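Local coordinates for protein ADP-ribosylglycohydrolase (Thermus thermophilus, PDB 2YZV) that is an all-helical member of the ADP-ribosylglycohydrolase family, carrying two magnesium ions in a site built from threonine and aspartate residues, at residues A[39-44]-A[241-246]. Numbering follows the deposited sequence.
Sequences VREMKG and GMRLAV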
loop_
_atom_site.group_PDB
_atom_site.type_symbol
_atom_site.label_atom_id
_atom_site.label_comp_id
_atom_site.label_asym_id
_atom_site.label_seq_id
_atom_site.Cartn_x
_atom_site.Cartn_y
_atom_site.Cartn_z
ATOM N N VAL A 39 4.237 -13.470 15.027
ATOM C CA VAL A 39 3.228 -12.458 15.292
ATOM C C VAL A 39 1.939 -12.984 14.672
ATOM O O VAL A 39 1.923 -13.362 13.496
ATOM C CB VAL A 39 3.592 -11.121 14.623
ATOM C CG1 VAL A 39 2.472 -10.113 14.828
ATOM C CG2 VAL A 39 4.892 -10.598 15.195
ATOM N N ARG A 40 0.864 -13.008 15.457
ATOM C CA ARG A 40 -0.418 -13.512 14.975
ATOM C C ARG A 40 -1.609 -12.616 15.296
ATOM O O ARG A 40 -2.649 -12.705 14.642
ATOM C CB ARG A 40 -0.683 -14.903 15.563
ATOM C CG ARG A 40 0.395 -15.931 15.270
ATOM C CD ARG A 40 0.171 -17.212 16.064
ATOM N NE ARG A 40 -1.082 -17.881 15.723
ATOM C CZ ARG A 40 -1.344 -18.434 14.541
ATOM N NH1 ARG A 40 -0.439 -18.402 13.571
ATOM N NH2 ARG A 40 -2.511 -19.030 14.334
ATOM N N GLU A 41 -1.474 -11.757 16.300
ATOM C CA GLU A 41 -2.588 -10.899 16.685
ATOM C C GLU A 41 -2.215 -9.432 16.866
ATOM O O GLU A 41 -1.035 -9.076 16.859
ATOM C CB GLU A 41 -3.216 -11.421 17.981
ATOM C CG GLU A 41 -3.661 -12.882 17.946
ATOM C CD GLU A 41 -4.567 -13.200 16.772
ATOM O OE1 GLU A 41 -5.360 -12.324 16.372
ATOM O OE2 GLU A 41 -4.497 -14.335 16.254
ATOM N N MET A 42 -3.237 -8.589 17.024
ATOM C CA MET A 42 -3.065 -7.149 17.228
ATOM C C MET A 42 -2.705 -6.866 18.681
ATOM O O MET A 42 -3.579 -6.638 19.516
ATOM C CB MET A 42 -4.360 -6.401 16.892
ATOM C CG MET A 42 -4.663 -6.289 15.419
ATOM S SD MET A 42 -3.650 -5.044 14.582
ATOM C CE MET A 42 -4.365 -5.160 12.925
ATOM N N LYS A 43 -1.415 -6.869 18.982
ATOM C CA LYS A 43 -0.962 -6.630 20.344
ATOM C C LYS A 43 -0.375 -5.239 20.534
ATOM O O LYS A 43 -0.168 -4.793 21.663
ATOM C CB LYS A 43 0.084 -7.681 20.723
ATOM C CG LYS A 43 -0.450 -9.107 20.812
ATOM C CD LYS A 43 -1.037 -9.414 22.187
ATOM C CE LYS A 43 -2.262 -8.568 22.504
ATOM N NZ LYS A 43 -2.794 -8.847 23.868
ATOM N N GLY A 44 -0.126 -4.545 19.430
ATOM C CA GLY A 44 0.474 -3.231 19.527
ATOM C C GLY A 44 1.949 -3.446 19.809
ATOM O O GLY A 44 2.458 -4.554 19.632
ATOM N N GLY A 241 -1.553 -15.197 4.725
ATOM C CA GLY A 241 -0.631 -14.388 3.948
ATOM C C GLY A 241 -0.132 -13.199 4.750
ATOM O O GLY A 241 1.040 -12.836 4.666
ATOM N N MET A 242 -1.015 -12.590 5.534
ATOM C CA MET A 242 -0.621 -11.442 6.345
ATOM C C MET A 242 0.436 -11.833 7.372
ATOM O O MET A 242 1.405 -11.100 7.587
ATOM C CB MET A 242 -1.829 -10.839 7.058
ATOM C CG MET A 242 -1.487 -9.614 7.907
ATOM S SD MET A 242 -0.774 -8.241 6.948
ATOM C CE MET A 242 -2.249 -7.601 6.165
ATOM N N ARG A 243 0.253 -12.983 8.016
ATOM C CA ARG A 243 1.238 -13.429 8.997
ATOM C C ARG A 243 2.576 -13.706 8.317
ATOM O O ARG A 243 3.629 -13.419 8.879
ATOM C CB ARG A 243 0.729 -14.665 9.743
ATOM C CG ARG A 243 -0.320 -14.311 10.779
ATOM C CD ARG A 243 -0.987 -15.532 11.370
ATOM N NE ARG A 243 -1.951 -15.151 12.397
ATOM C CZ ARG A 243 -2.889 -15.959 12.880
ATOM N NH1 ARG A 243 -2.995 -17.199 12.421
ATOM N NH2 ARG A 243 -3.713 -15.528 13.825
ATOM N N LEU A 244 2.546 -14.255 7.106
ATOM C CA LEU A 244 3.792 -14.515 6.395
ATOM C C LEU A 244 4.501 -13.194 6.124
ATOM O O LEU A 244 5.709 -13.074 6.310
ATOM C CB LEU A 244 3.530 -15.221 5.059
ATOM C CG LEU A 244 3.121 -16.692 5.110
ATOM C CD1 LEU A 244 2.970 -17.210 3.683
ATOM C CD2 LEU A 244 4.170 -17.498 5.861
ATOM N N ALA A 245 3.734 -12.199 5.695
ATOM C CA ALA A 245 4.305 -10.898 5.378
ATOM C C ALA A 245 4.949 -10.186 6.558
ATOM O O ALA A 245 6.103 -9.762 6.480
ATOM C CB ALA A 245 3.237 -9.997 4.759
ATOM N N VAL A 246 4.219 -10.050 7.654
ATOM C CA VAL A 246 4.778 -9.329 8.785
ATOM C C VAL A 246 5.890 -10.065 9.510
ATOM O O VAL A 246 6.773 -9.431 10.078
ATOM C CB VAL A 246 3.683 -8.899 9.796
ATOM C CG1 VAL A 246 2.655 -8.022 9.093
ATOM C CG2 VAL A 246 3.032 -10.109 10.428
HETATM O O HOH W 1 -4.845 -17.942 15.099
#
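Two arginine head groups lie one over the other here, like charge on like charge: the guanidinium of Arg-243 sits with its CZ over the centre of the Arg-40 group, the planes 42° apart. That tilt turns the NH1 corner of Arg-243 down onto the Arg-40 face, closest to NH2 of Arg-40 at 2.7 Å, a pair of donors with no bond between them. Nearby acids probably make this tolerable. Arg-40, its chain bent at chi3 (63°), forms a salt bridge through NH1 with Glu-38, while NH2 of Arg-243 forms salt bridges with both Glu-239 and Glu-41, the latter at 2.8 Å from OE2. The Glu-41 carboxylate reaches the rim of the guanidinium almost perpendicular to it, 84° between planes, and its OE1 is held by Arg-275 and Trp-276. Extended from CG to NE, Arg-243 reaches out from its helix, CG passing the carbonyl O of Val-39, to grip the carbonyl of Arg-40: NH2 donates to O at 3.1 Å, with O in the guanidinium plane but the donor above the carbonyl plane, and NE adds a weak bond. Water 1 links the two head groups, accepting from NH2 of Arg-243 at 3.0 Å and more weakly from NH2 of Arg-40. Deeper in, Val-39 meets Val-246 loosely, CB to CG2 4.4 Å, and the backbone N of Val-39 bonds to OD1 of Asn-247. Arg-243 thus clamps the loop between helices 4-26 and 57-72 onto helix 238-246, a bifurcated guanidinium-carbonyl contact anchoring a surface loop in the all-helical ADP-ribosylglycohydrolase fold.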